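Local coordinates for protein putative thiosugar synthase (Amycolatopsis orientalis, PDB 4N6F) that probably acts as a thiosugar synthase related to thiazole synthase ThiG, and binds a sugar 6-phosphate covalently inside its TIM barrel, at residues L139-L144 with A159-M164; L109-R114 with E127-L132; A48-T53 with T79-T84. All coordinates share one frame; numbering follows the deposited sequence.

Overall arrangement
All three contacts are buried and reach the same parallel barrel sheet. Contacts 1 and 3 are strand-to-strand, each pairing the two strands of one beta-alpha-beta unit by backbone hydrogen bonds, whereas contact 2 is strand-to-helix and purely apolar across its segments. Strand 108-111 of contact 2 lies between strand 138-143 of contact 1 and strand 79-83 of contact 3. Contacts 1 and 2 share the pocket chemistry: Arg-162 NH1 forms a salt bridge with Asp-112 OD1, 2.8 Å away. Contact 3 meets contact 2 where Gly-82 O lies 2.7 Å from Lys-110 N. Charged pocket groups mark contacts 1 and 2 on the inner side, whereas contact 3 has aliphatic side chains there and an aromatic pair under the helix.

Contact 1 of 3, residues L139-L144 with A159-M164; sequences LLPFIL and AALRVM
Arg-162 NH2 is gripped by two carbonyl oxygens: a firm bond to Leu-140 O, 2.9 Å long, 161° at the hydrogen and in both the guanidinium and the carbonyl plane, and a weak one to Leu-111 O. NE and NH1 are taken by salt bridges to Glu-194 and Asp-112. Bends at chi2 and chi3 (54°) carry the head across to strand 138-143, where Phe-142 CB lies over one face of the guanidinium, 3.5 Å from Arg-162 CZ. The ring of Phe-142 is turned only 23° from the guanidinium plane; its far end meets Met-164, with CZ 3.9 Å from Met-164 CE. On the other side of the sheet the Ile-143 and Leu-161 side chains cross obliquely, Ile-143 CG1 3.8 Å from Leu-161 CD2. Beneath these groups the parallel ladder runs from Arg-162 N to Pro-141 O (2.8 Å), then from Ile-143 N to Arg-162 O and from Met-164 N to Ile-143 O (both 2.9 Å). Pro-141, which lacks an N-H, instead sets CD 3.2 Å from Ala-160 O. With two acids and two carbonyls around it, the buried guanidinium is probably charged, largely balanced by the acids, and held in place beside the bound fructose 6-phosphate.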
ATOM      1  N   LEU A 139      20.456  -1.462 -20.752  1.00 25.33           N
ATOM      2  CA  LEU A 139      20.773  -2.019 -19.440  1.00 24.30           C
ATOM      3  C   LEU A 139      19.881  -1.542 -18.321  1.00 23.44           C
ATOM      4  O   LEU A 139      19.553  -0.362 -18.239  1.00 23.15           O
ATOM      5  CB  LEU A 139      22.221  -1.703 -19.059  1.00 25.27           C
ATOM      6  CG  LEU A 139      23.290  -2.142 -20.054  1.00 25.78           C
ATOM      7  CD1 LEU A 139      24.644  -1.709 -19.530  1.00 26.88           C
ATOM      8  CD2 LEU A 139      23.270  -3.647 -20.279  1.00 26.33           C
ATOM      9  N   LEU A 140      19.522  -2.490 -17.454  1.00 22.72           N
ATOM     10  CA  LEU A 140      18.870  -2.240 -16.188  1.00 22.31           C
ATOM     11  C   LEU A 140      19.746  -2.852 -15.086  1.00 22.41           C
ATOM     12  O   LEU A 140      19.544  -4.012 -14.687  1.00 21.18           O
ATOM     13  CB  LEU A 140      17.463  -2.843 -16.174  1.00 22.64           C
ATOM     14  CG  LEU A 140      16.416  -2.190 -17.090  1.00 23.18           C
ATOM     15  CD1 LEU A 140      16.462  -2.734 -18.501  1.00 23.68           C
ATOM     16  CD2 LEU A 140      15.019  -2.402 -16.532  1.00 24.04           C
ATOM     17  N   PRO A 141      20.734  -2.075 -14.603  1.00 22.92           N
ATOM     18  CA  PRO A 141      21.625  -2.526 -13.541  1.00 23.21           C
ATOM     19  C   PRO A 141      21.026  -2.412 -12.144  1.00 23.81           C
ATOM     20  O   PRO A 141      20.128  -1.606 -11.911  1.00 24.70           O
ATOM     21  CB  PRO A 141      22.852  -1.619 -13.691  1.00 23.63           C
ATOM     22  CG  PRO A 141      22.371  -0.407 -14.413  1.00 23.94           C
ATOM     23  CD  PRO A 141      21.138  -0.768 -15.163  1.00 23.22           C
ATOM     24  N   PHE A 142      21.546  -3.227 -11.232  1.00 23.87           N
ATOM     25  CA  PHE A 142      21.116  -3.280  -9.838  1.00 24.38           C
ATOM     26  C   PHE A 142      22.249  -2.699  -9.002  1.00 25.32           C
ATOM     27  O   PHE A 142      23.408  -3.110  -9.154  1.00 25.78           O
ATOM     28  CB  PHE A 142      20.864  -4.745  -9.464  1.00 24.60           C
ATOM     29  CG  PHE A 142      20.138  -4.961  -8.157  1.00 24.36           C
ATOM     30  CD1 PHE A 142      19.278  -4.017  -7.624  1.00 25.15           C
ATOM     31  CD2 PHE A 142      20.274  -6.168  -7.496  1.00 24.79           C
ATOM     32  CE1 PHE A 142      18.609  -4.256  -6.432  1.00 25.95           C
ATOM     33  CE2 PHE A 142      19.611  -6.415  -6.299  1.00 25.68           C
ATOM     34  CZ  PHE A 142      18.774  -5.459  -5.766  1.00 25.71           C
ATOM     35  N   ILE A 143      21.926  -1.720  -8.157  1.00 26.05           N
ATOM     36  CA  ILE A 143      22.910  -1.085  -7.283  1.00 26.28           C
ATOM     37  C   ILE A 143      22.383  -0.872  -5.871  1.00 27.99           C
ATOM     38  O   ILE A 143      21.165  -0.807  -5.637  1.00 26.76           O
ATOM     39  CB  ILE A 143      23.390   0.288  -7.824  1.00 26.21           C
ATOM     40  CG1 ILE A 143      22.240   1.294  -7.923  1.00 26.05           C
ATOM     41  CG2 ILE A 143      24.054   0.124  -9.184  1.00 27.04           C
ATOM     42  CD1 ILE A 143      22.690   2.738  -8.014  1.00 26.43           C
ATOM     43  N   LEU A 144      23.322  -0.797  -4.924  1.00 28.90           N
ATOM     44  CA  LEU A 144      23.079  -0.202  -3.625  1.00 30.97           C
ATOM     45  C   LEU A 144      22.868   1.283  -3.823  1.00 31.29           C
ATOM     46  O   LEU A 144      23.563   1.900  -4.643  1.00 31.00           O
ATOM     47  CB  LEU A 144      24.266  -0.419  -2.676  1.00 33.56           C
ATOM     48  CG  LEU A 144      24.692  -1.858  -2.384  1.00 35.91           C
ATOM     49  CD1 LEU A 144      25.891  -1.876  -1.443  1.00 37.15           C
ATOM     50  CD2 LEU A 144      23.538  -2.647  -1.798  1.00 36.55           C
ATOM     51  N   ALA A 159      19.042   2.358 -19.206  1.00 22.66           N
ATOM     52  CA  ALA A 159      17.624   2.608 -19.462  1.00 22.62           C
ATOM     53  C   ALA A 159      16.862   2.907 -18.172  1.00 22.48           C
ATOM     54  O   ALA A 159      16.003   3.782 -18.132  1.00 23.48           O
ATOM     55  CB  ALA A 159      17.000   1.412 -20.173  1.00 23.41           C
ATOM     56  N   ALA A 160      17.182   2.160 -17.124  1.00 21.72           N
ATOM     57  CA  ALA A 160      16.526   2.280 -15.831  1.00 21.24           C
ATOM     58  C   ALA A 160      17.481   1.733 -14.779  1.00 22.02           C
ATOM     59  O   ALA A 160      18.427   1.013 -15.110  1.00 22.39           O
ATOM     60  CB  ALA A 160      15.225   1.493 -15.814  1.00 21.19           C
ATOM     61  N   LEU A 161      17.234   2.097 -13.527  1.00 22.73           N
ATOM     62  CA  LEU A 161      18.074   1.707 -12.401  1.00 24.67           C
ATOM     63  C   LEU A 161      17.280   0.877 -11.434  1.00 23.77           C
ATOM     64  O   LEU A 161      16.238   1.311 -10.967  1.00 24.68           O
ATOM     65  CB  LEU A 161      18.530   2.944 -11.627  1.00 27.10           C
ATOM     66  CG  LEU A 161      19.984   3.348 -11.661  1.00 30.11           C
ATOM     67  CD1 LEU A 161      20.197   4.456 -10.643  1.00 29.67           C
ATOM     68  CD2 LEU A 161      20.883   2.154 -11.349  1.00 31.99           C
ATOM     69  N   ARG A 162      17.776  -0.300 -11.113  1.00 23.40           N
ATOM     70  CA  ARG A 162      17.209  -1.077 -10.025  1.00 23.46           C
ATOM     71  C   ARG A 162      18.031  -0.746  -8.784  1.00 23.98           C
ATOM     72  O   ARG A 162      19.270  -0.776  -8.821  1.00 23.26           O
ATOM     73  CB  ARG A 162      17.231  -2.571 -10.353  1.00 23.00           C
ATOM     74  CG  ARG A 162      16.397  -2.939 -11.581  1.00 23.42           C
ATOM     75  CD  ARG A 162      16.991  -4.105 -12.373  1.00 23.47           C
ATOM     76  NE  ARG A 162      17.224  -5.255 -11.506  1.00 24.17           N
ATOM     77  CZ  ARG A 162      18.298  -6.050 -11.537  1.00 24.15           C
ATOM     78  NH1 ARG A 162      18.390  -7.043 -10.660  1.00 24.66           N
ATOM     79  NH2 ARG A 162      19.279  -5.867 -12.410  1.00 24.06           N
ATOM     80  N   VAL A 163      17.339  -0.402  -7.700  1.00 24.30           N
ATOM     81  CA  VAL A 163      17.981   0.095  -6.481  1.00 25.24           C
ATOM     82  C   VAL A 163      17.558  -0.771  -5.288  1.00 24.78           C
ATOM     83  O   VAL A 163      16.378  -1.046  -5.106  1.00 23.90           O
ATOM     84  CB  VAL A 163      17.605   1.580  -6.244  1.00 26.39           C
ATOM     85  CG1 VAL A 163      18.143   2.081  -4.919  1.00 26.90           C
ATOM     86  CG2 VAL A 163      18.148   2.442  -7.378  1.00 26.23           C
ATOM     87  N   MET A 164      18.527  -1.208  -4.486  1.00 25.26           N
ATOM     88  CA  MET A 164      18.265  -2.177  -3.427  1.00 25.42           C
ATOM     89  C   MET A 164      17.555  -1.523  -2.263  1.00 24.92           C
ATOM     90  O   MET A 164      18.021  -0.523  -1.736  1.00 25.13           O
ATOM     91  CB  MET A 164      19.553  -2.839  -2.945  1.00 27.87           C
ATOM     92  CG  MET A 164      19.371  -3.746  -1.729  1.00 30.14           C
ATOM     93  SD  MET A 164      20.761  -4.860  -1.426  1.00 31.04           S
ATOM     94  CE  MET A 164      20.165  -6.351  -2.199  1.00 30.14           C
TER

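Contact 2 of 3, residues L109-R114 with E127-L132; sequences LKLDVR and EAAREL. With F6R (fructose -6-phosphate), chain F.
Strand 108-111 and helix 122-134 open a beta-alpha-beta unit of the TIM barrel, and the helix runs back along the strand at 155°. Leu-109, Leu-111 and Val-113 point at the helix. CD2 of Leu-109 meets CD1 of Leu-132 at 3.6 Å, the two side chains crossing at about a right angle. Leu-111, its CG anti to the backbone N (chi1 175°), straddles the next turn: CD1 touches Leu-132 CD1 at 4.1 Å and CD2 rests 4.0 Å from Ala-129 CA. Farther along, Val-113 CG2 packs on Ala-128 CB (4.1 Å). Lys-110, Asp-112 and Arg-114 face the barrel interior. The extended Lys-110 turns only at its last torsion, and its NZ is bonded covalently to C1 of the fructose 6-phosphate (1.5 Å). Arg-114 NH2 donates to the sugar O4 at 2.7 Å and, weakly, to O3. It also forms a salt bridge to Asp-112 OD1 (3.1 Å), approaching from above the carboxylate plane; OD1 has Arg-162 as a second partner. The link at C1 with the keto oxygen on C2 is consistent with a rearranged Schiff-base adduct, and an inward-pointing lysine on a barrel strand is typical of Schiff-base TIM-barrel enzymes such as ThiG.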
ATOM      1  N   LEU A 109      18.810  -6.008 -21.060  1.00 24.80           N
ATOM      2  CA  LEU A 109      19.497  -6.831 -20.086  1.00 25.21           C
ATOM      3  C   LEU A 109      19.296  -6.404 -18.638  1.00 24.93           C
ATOM      4  O   LEU A 109      19.559  -5.252 -18.263  1.00 25.02           O
ATOM      5  CB  LEU A 109      20.996  -6.824 -20.392  1.00 26.12           C
ATOM      6  CG  LEU A 109      21.853  -7.762 -19.531  1.00 27.62           C
ATOM      7  CD1 LEU A 109      21.637  -9.215 -19.953  1.00 28.04           C
ATOM      8  CD2 LEU A 109      23.324  -7.389 -19.629  1.00 28.03           C
ATOM      9  N   LYS A 110      18.846  -7.359 -17.828  1.00 24.47           N
ATOM     10  CA  LYS A 110      18.832  -7.227 -16.380  1.00 25.54           C
ATOM     11  C   LYS A 110      20.236  -7.532 -15.942  1.00 25.99           C
ATOM     12  O   LYS A 110      20.667  -8.677 -15.970  1.00 26.25           O
ATOM     13  CB  LYS A 110      17.767  -8.164 -15.799  1.00 26.03           C
ATOM     14  CG  LYS A 110      17.742  -8.273 -14.292  1.00 26.69           C
ATOM     15  CD  LYS A 110      16.613  -9.197 -13.848  1.00 28.51           C
ATOM     16  CE  LYS A 110      16.510  -9.340 -12.329  1.00 30.38           C
ATOM     17  NZ  LYS A 110      17.529 -10.292 -11.855  1.00 32.63           N
ATOM     18  N   LEU A 111      20.984  -6.493 -15.596  1.00 26.60           N
ATOM     19  CA  LEU A 111      22.408  -6.627 -15.317  1.00 26.13           C
ATOM     20  C   LEU A 111      22.636  -6.725 -13.829  1.00 27.54           C
ATOM     21  O   LEU A 111      22.287  -5.807 -13.071  1.00 28.10           O
ATOM     22  CB  LEU A 111      23.172  -5.435 -15.886  1.00 26.93           C
ATOM     23  CG  LEU A 111      24.670  -5.365 -15.580  1.00 27.06           C
ATOM     24  CD1 LEU A 111      25.415  -6.546 -16.183  1.00 26.32           C
ATOM     25  CD2 LEU A 111      25.229  -4.050 -16.096  1.00 27.28           C
ATOM     26  N   ASP A 112      23.223  -7.845 -13.416  1.00 28.94           N
ATOM     27  CA  ASP A 112      23.536  -8.120 -12.025  1.00 30.60           C
ATOM     28  C   ASP A 112      25.005  -8.546 -11.918  1.00 33.07           C
ATOM     29  O   ASP A 112      25.449  -9.471 -12.615  1.00 34.48           O
ATOM     30  CB  ASP A 112      22.629  -9.234 -11.498  1.00 31.17           C
ATOM     31  CG  ASP A 112      21.218  -8.754 -11.213  1.00 31.61           C
ATOM     32  OD1 ASP A 112      21.046  -7.913 -10.324  1.00 30.00           O
ATOM     33  OD2 ASP A 112      20.264  -9.233 -11.864  1.00 35.13           O
ATOM     34  N   VAL A 113      25.752  -7.822 -11.090  1.00 34.02           N
ATOM     35  CA  VAL A 113      27.131  -8.141 -10.751  1.00 35.09           C
ATOM     36  C   VAL A 113      27.232  -8.040  -9.234  1.00 36.96           C
ATOM     37  O   VAL A 113      27.221  -6.940  -8.678  1.00 37.88           O
ATOM     38  CB  VAL A 113      28.119  -7.155 -11.396  1.00 35.26           C
ATOM     39  CG1 VAL A 113      29.555  -7.530 -11.058  1.00 35.14           C
ATOM     40  CG2 VAL A 113      27.925  -7.122 -12.904  1.00 35.47           C
ATOM     41  N   ARG A 114      27.314  -9.188  -8.567  1.00 39.78           N
ATOM     42  CA  ARG A 114      27.226  -9.233  -7.105  1.00 43.79           C
ATOM     43  C   ARG A 114      28.470  -9.780  -6.422  1.00 47.53           C
ATOM     44  O   ARG A 114      29.186 -10.608  -6.983  1.00 46.38           O
ATOM     45  CB  ARG A 114      26.023 -10.069  -6.691  1.00 43.03           C
ATOM     46  CG  ARG A 114      24.764  -9.637  -7.400  1.00 42.87           C
ATOM     47  CD  ARG A 114      23.528 -10.294  -6.834  1.00 43.59           C
ATOM     48  NE  ARG A 114      22.340  -9.747  -7.476  1.00 42.21           N
ATOM     49  CZ  ARG A 114      21.094 -10.117  -7.215  1.00 40.27           C
ATOM     50  NH1 ARG A 114      20.844 -11.057  -6.303  1.00 40.63           N
ATOM     51  NH2 ARG A 114      20.091  -9.539  -7.870  1.00 38.92           N
ATOM     52  N   GLU A 127      31.536  -0.673 -14.212  1.00 31.42           N
ATOM     53  CA  GLU A 127      32.493  -1.122 -15.236  1.00 32.67           C
ATOM     54  C   GLU A 127      31.809  -1.992 -16.283  1.00 29.61           C
ATOM     55  O   GLU A 127      31.972  -1.777 -17.480  1.00 28.55           O
ATOM     56  CB  GLU A 127      33.639  -1.920 -14.604  1.00 36.90           C
ATOM     57  CG  GLU A 127      34.599  -1.112 -13.743  1.00 42.05           C
ATOM     58  CD  GLU A 127      35.494  -2.001 -12.884  1.00 47.77           C
ATOM     59  OE1 GLU A 127      35.847  -3.122 -13.332  1.00 50.62           O
ATOM     60  OE2 GLU A 127      35.836  -1.585 -11.753  1.00 52.20           O
ATOM     61  N   ALA A 128      31.039  -2.976 -15.824  1.00 28.72           N
ATOM     62  CA  ALA A 128      30.297  -3.856 -16.738  1.00 29.53           C
ATOM     63  C   ALA A 128      29.318  -3.048 -17.595  1.00 29.05           C
ATOM     64  O   ALA A 128      29.203  -3.270 -18.807  1.00 29.14           O
ATOM     65  CB  ALA A 128      29.557  -4.935 -15.959  1.00 29.43           C
ATOM     66  N   ALA A 129      28.641  -2.085 -16.974  1.00 29.25           N
ATOM     67  CA  ALA A 129      27.655  -1.272 -17.695  1.00 30.35           C
ATOM     68  C   ALA A 129      28.291  -0.505 -18.842  1.00 29.85           C
ATOM     69  O   ALA A 129      27.807  -0.555 -19.971  1.00 29.90           O
ATOM     70  CB  ALA A 129      26.939  -0.323 -16.739  1.00 30.94           C
ATOM     71  N   ARG A 130      29.389   0.193 -18.564  1.00 32.68           N
ATOM     72  CA  ARG A 130      30.110   0.950 -19.609  1.00 33.91           C
ATOM     73  C   ARG A 130      30.565   0.067 -20.766  1.00 34.51           C
ATOM     74  O   ARG A 130      30.439   0.438 -21.932  1.00 34.28           O
ATOM     75  CB  ARG A 130      31.320   1.671 -19.010  1.00 36.17           C
ATOM     76  CG  ARG A 130      30.951   2.893 -18.189  1.00 38.39           C
ATOM     77  CD  ARG A 130      32.146   3.438 -17.426  1.00 41.81           C
ATOM     78  NE  ARG A 130      31.793   4.654 -16.693  1.00 45.30           N
ATOM     79  CZ  ARG A 130      32.449   5.141 -15.639  1.00 47.53           C
ATOM     80  NH1 ARG A 130      33.527   4.528 -15.150  1.00 49.91           N
ATOM     81  NH2 ARG A 130      32.020   6.258 -15.064  1.00 47.67           N
ATOM     82  N   GLU A 131      31.076  -1.114 -20.449  1.00 36.52           N
ATOM     83  CA  GLU A 131      31.530  -2.029 -21.499  1.00 38.23           C
ATOM     84  C   GLU A 131      30.355  -2.514 -22.352  1.00 35.45           C
ATOM     85  O   GLU A 131      30.448  -2.551 -23.580  1.00 35.10           O
ATOM     86  CB  GLU A 131      32.271  -3.208 -20.883  1.00 41.89           C
ATOM     87  CG  GLU A 131      33.204  -3.919 -21.839  1.00 46.75           C
ATOM     88  CD  GLU A 131      34.071  -4.943 -21.126  1.00 50.61           C
ATOM     89  OE1 GLU A 131      34.050  -6.119 -21.548  1.00 55.10           O
ATOM     90  OE2 GLU A 131      34.751  -4.576 -20.136  1.00 49.78           O
ATOM     91  N   LEU A 132      29.243  -2.875 -21.709  1.00 33.92           N
ATOM     92  CA  LEU A 132      28.057  -3.312 -22.463  1.00 32.27           C
ATOM     93  C   LEU A 132      27.372  -2.180 -23.219  1.00 31.61           C
ATOM     94  O   LEU A 132      26.828  -2.408 -24.296  1.00 31.06           O
ATOM     95  CB  LEU A 132      27.073  -4.045 -21.557  1.00 32.38           C
ATOM     96  CG  LEU A 132      27.594  -5.409 -21.082  1.00 32.43           C
ATOM     97  CD1 LEU A 132      26.659  -6.045 -20.074  1.00 32.11           C
ATOM     98  CD2 LEU A 132      27.826  -6.359 -22.249  1.00 32.76           C
TER
HETATM   99  C1  F6R F 304      17.751 -10.282 -10.384  1.00 34.09           C
HETATM  100  C2  F6R F 304      16.748 -11.147  -9.674  1.00 36.57           C
HETATM  101  C3  F6R F 304      16.852 -11.469  -8.204  1.00 35.05           C
HETATM  102  C4  F6R F 304      16.393 -10.241  -7.414  1.00 32.46           C
HETATM  103  C5  F6R F 304      16.086 -10.592  -5.955  1.00 30.85           C
HETATM  104  C6  F6R F 304      15.148  -9.576  -5.333  1.00 29.00           C
HETATM  105  O2  F6R F 304      15.767 -11.574 -10.287  1.00 41.14           O
HETATM  106  O3  F6R F 304      18.160 -11.865  -7.778  1.00 32.63           O
HETATM  107  O4  F6R F 304      17.425  -9.243  -7.442  1.00 32.15           O
HETATM  108  O5  F6R F 304      15.485 -11.880  -5.842  1.00 28.86           O
HETATM  109  O6  F6R F 304      15.034  -9.866  -3.945  1.00 28.59           O
HETATM  110  P   F6R F 304      13.788 -10.630  -3.308  1.00 27.31           P
HETATM  111  O1P F6R F 304      14.028 -12.059  -3.691  1.00 25.96           O
HETATM  112  O2P F6R F 304      12.546 -10.044  -3.924  1.00 29.47           O
HETATM  113  O3P F6R F 304      13.933 -10.267  -1.857  1.00 26.98           O

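Contact 3 of 3, residues A48-T53 with T79-T84; sequences ADVFIT and TWIGTT
Phe-51 has CG anti to its backbone N (chi1 176°), while Trp-80 has CG anti to its carbonyl carbon (chi1 -68°), and these torsions run the two side chains alongside each other on one face of the sheet, with their rings edge-to-face. The edge of Phe-51 meets the face of the indole: planes at 72°, the phenyl centroid 4.9 Å from that of the Trp-80 six-membered ring. Phe-51 CD2 stands over the centre of the indole, 3.6 Å from Trp-80 CD2, a T-shaped pair. Both rings pack on Leu-66 of helix 60-70, and Trp-80 NE1 is tied to Leu-75 O, which helps fix the turn of the indole.

The opposite face includes Val-50, Ile-52 and Ile-81, with Thr-79. Ile-81 holds CG1 in the crowded position between backbone N and carbonyl carbon, so that it touches Ile-52 CG1 at 3.7 Å and Val-50 CG1 at 3.9 Å.

The parallel ladder starts with Thr-79 N to Asp-49 O (2.9 Å) and Phe-51 N to Thr-79 O (2.8 Å), then Ile-81 N to Phe-51 O and Thr-53 N to Ile-81 O. Asp-49 O is gripped twice, since a water also donates to it at 2.9 Å; that water is hydrogen-bonded to Thr-79 OG1, whose protein partner is Arg-20. At the other end Thr-83 OG1 bonds to Glu-31 and Ser-85 N, near the bound sugar phosphate. Strand 50-52, helix 60-70 and strand 79-83 make a classic beta-alpha-beta unit of a TIM barrel, with aromatics beneath the helix and branched aliphatics on the inner side.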
ATOM      1  N   ALA A  48       1.971  -8.640 -14.944  1.00 25.31           N
ATOM      2  CA  ALA A  48       3.291  -8.393 -15.505  1.00 25.92           C
ATOM      3  C   ALA A  48       3.312  -8.309 -17.030  1.00 25.29           C
ATOM      4  O   ALA A  48       2.546  -8.991 -17.706  1.00 25.50           O
ATOM      5  CB  ALA A  48       4.234  -9.500 -15.056  1.00 25.33           C
ATOM      6  N   ASP A  49       4.218  -7.495 -17.564  1.00 25.60           N
ATOM      7  CA  ASP A  49       4.449  -7.430 -19.017  1.00 25.48           C
ATOM      8  C   ASP A  49       5.918  -7.576 -19.415  1.00 24.79           C
ATOM      9  O   ASP A  49       6.277  -7.342 -20.570  1.00 24.88           O
ATOM     10  CB  ASP A  49       3.852  -6.137 -19.603  1.00 26.32           C
ATOM     11  CG  ASP A  49       4.568  -4.864 -19.127  1.00 27.42           C
ATOM     12  OD1 ASP A  49       5.653  -4.935 -18.499  1.00 27.05           O
ATOM     13  OD2 ASP A  49       4.029  -3.769 -19.397  1.00 26.94           O
ATOM     14  N   VAL A  50       6.763  -7.974 -18.465  1.00 24.30           N
ATOM     15  CA  VAL A  50       8.170  -8.246 -18.740  1.00 23.78           C
ATOM     16  C   VAL A  50       8.446  -9.720 -18.429  1.00 23.53           C
ATOM     17  O   VAL A  50       8.086 -10.206 -17.367  1.00 21.89           O
ATOM     18  CB  VAL A  50       9.091  -7.345 -17.891  1.00 23.98           C
ATOM     19  CG1 VAL A  50      10.543  -7.795 -17.981  1.00 24.06           C
ATOM     20  CG2 VAL A  50       8.970  -5.896 -18.340  1.00 24.54           C
ATOM     21  N   PHE A  51       9.090 -10.414 -19.358  1.00 23.97           N
ATOM     22  CA  PHE A  51       9.426 -11.819 -19.199  1.00 24.70           C
ATOM     23  C   PHE A  51      10.933 -11.931 -19.081  1.00 24.57           C
ATOM     24  O   PHE A  51      11.645 -11.748 -20.057  1.00 24.61           O
ATOM     25  CB  PHE A  51       8.908 -12.613 -20.405  1.00 25.52           C
ATOM     26  CG  PHE A  51       9.276 -14.070 -20.387  1.00 25.84           C
ATOM     27  CD1 PHE A  51       8.951 -14.868 -19.304  1.00 26.22           C
ATOM     28  CD2 PHE A  51       9.943 -14.648 -21.465  1.00 27.23           C
ATOM     29  CE1 PHE A  51       9.292 -16.215 -19.283  1.00 26.74           C
ATOM     30  CE2 PHE A  51      10.293 -15.994 -21.448  1.00 27.48           C
ATOM     31  CZ  PHE A  51       9.961 -16.780 -20.351  1.00 26.61           C
ATOM     32  N   ILE A  52      11.419 -12.225 -17.895  1.00 25.92           N
ATOM     33  CA  ILE A  52      12.834 -12.289 -17.667  1.00 27.26           C
ATOM     34  C   ILE A  52      13.277 -13.692 -17.983  1.00 30.03           C
ATOM     35  O   ILE A  52      12.896 -14.606 -17.347  1.00 30.64           O
ATOM     36  CB  ILE A  52      13.204 -11.906 -16.239  1.00 27.46           C
ATOM     37  CG1 ILE A  52      12.938 -10.441 -15.983  1.00 27.59           C
ATOM     38  CG2 ILE A  52      14.656 -12.189 -15.985  1.00 28.30           C
ATOM     39  CD1 ILE A  52      12.720 -10.114 -14.553  1.00 28.33           C
ATOM     40  N   THR A  53      14.079 -13.826 -19.012  1.00 32.61           N
ATOM     41  CA  THR A  53      14.347 -15.091 -19.602  1.00 34.23           C
ATOM     42  C   THR A  53      15.780 -15.558 -19.600  1.00 35.80           C
ATOM     43  O   THR A  53      16.692 -14.806 -19.767  1.00 34.43           O
ATOM     44  CB  THR A  53      13.773 -15.168 -21.003  1.00 20.00           C
ATOM     45  OG1 THR A  53      13.772 -16.522 -21.426  1.00 20.00           O
ATOM     46  CG2 THR A  53      14.569 -14.371 -21.943  1.00 20.00           C
ATOM     47  N   THR A  79       7.494  -8.091 -23.050  1.00 26.11           N
ATOM     48  CA  THR A  79       8.844  -7.736 -23.470  1.00 25.13           C
ATOM     49  C   THR A  79       9.809  -8.731 -22.843  1.00 24.87           C
ATOM     50  O   THR A  79       9.797  -8.933 -21.620  1.00 24.24           O
ATOM     51  CB  THR A  79       9.214  -6.314 -23.025  1.00 25.28           C
ATOM     52  OG1 THR A  79       8.316  -5.385 -23.633  1.00 24.66           O
ATOM     53  CG2 THR A  79      10.642  -5.967 -23.432  1.00 25.71           C
ATOM     54  N   TRP A  80      10.644  -9.353 -23.668  1.00 24.78           N
ATOM     55  CA  TRP A  80      11.620 -10.328 -23.179  1.00 26.12           C
ATOM     56  C   TRP A  80      12.918  -9.633 -22.831  1.00 25.51           C
ATOM     57  O   TRP A  80      13.441  -8.854 -23.623  1.00 25.01           O
ATOM     58  CB  TRP A  80      11.908 -11.413 -24.237  1.00 28.16           C
ATOM     59  CG  TRP A  80      10.755 -12.336 -24.523  1.00 28.96           C
ATOM     60  CD1 TRP A  80       9.434 -12.019 -24.540  1.00 29.37           C
ATOM     61  CD2 TRP A  80      10.840 -13.724 -24.863  1.00 29.89           C
ATOM     62  NE1 TRP A  80       8.681 -13.129 -24.853  1.00 30.65           N
ATOM     63  CE2 TRP A  80       9.524 -14.188 -25.057  1.00 30.68           C
ATOM     64  CE3 TRP A  80      11.902 -14.619 -25.018  1.00 31.77           C
ATOM     65  CZ2 TRP A  80       9.238 -15.512 -25.406  1.00 32.26           C
ATOM     66  CZ3 TRP A  80      11.619 -15.934 -25.365  1.00 32.89           C
ATOM     67  CH2 TRP A  80      10.295 -16.368 -25.551  1.00 31.89           C
ATOM     68  N   ILE A  81      13.449  -9.912 -21.649  1.00 25.22           N
ATOM     69  CA  ILE A  81      14.735  -9.349 -21.279  1.00 25.64           C
ATOM     70  C   ILE A  81      15.626 -10.434 -20.694  1.00 25.94           C
ATOM     71  O   ILE A  81      15.160 -11.326 -19.989  1.00 26.64           O
ATOM     72  CB  ILE A  81      14.592  -8.140 -20.308  1.00 25.78           C
ATOM     73  CG1 ILE A  81      14.206  -8.564 -18.887  1.00 26.11           C
ATOM     74  CG2 ILE A  81      13.570  -7.147 -20.849  1.00 25.85           C
ATOM     75  CD1 ILE A  81      14.484  -7.476 -17.873  1.00 27.48           C
ATOM     76  N   GLY A  82      16.911 -10.359 -21.000  1.00 26.61           N
ATOM     77  CA  GLY A  82      17.863 -11.311 -20.460  1.00 26.67           C
ATOM     78  C   GLY A  82      18.328 -10.921 -19.082  1.00 27.19           C
ATOM     79  O   GLY A  82      17.991  -9.848 -18.568  1.00 27.08           O
ATOM     80  N   THR A  83      19.123 -11.796 -18.489  1.00 27.98           N
ATOM     81  CA  THR A  83      19.653 -11.572 -17.160  1.00 30.64           C
ATOM     82  C   THR A  83      21.084 -12.114 -17.024  1.00 30.86           C
ATOM     83  O   THR A  83      21.471 -13.051 -17.733  1.00 29.80           O
ATOM     84  CB  THR A  83      18.745 -12.206 -16.088  1.00 30.80           C
ATOM     85  OG1 THR A  83      19.346 -12.043 -14.804  1.00 32.79           O
ATOM     86  CG2 THR A  83      18.532 -13.693 -16.356  1.00 32.11           C
ATOM     87  N   THR A  84      21.854 -11.502 -16.123  1.00 30.25           N
ATOM     88  CA  THR A  84      23.180 -11.997 -15.748  1.00 31.25           C
ATOM     89  C   THR A  84      23.221 -12.438 -14.279  1.00 33.21           C
ATOM     90  O   THR A  84      24.304 -12.641 -13.722  1.00 32.78           O
ATOM     91  CB  THR A  84      24.265 -10.915 -15.927  1.00 30.94           C
ATOM     92  OG1 THR A  84      24.054  -9.871 -14.971  1.00 32.11           O
ATOM     93  CG2 THR A  84      24.257 -10.331 -17.330  1.00 30.66           C
TER
HETATM   94  O   HOH W   1       6.397  -4.866 -22.082  1.00 32.83           O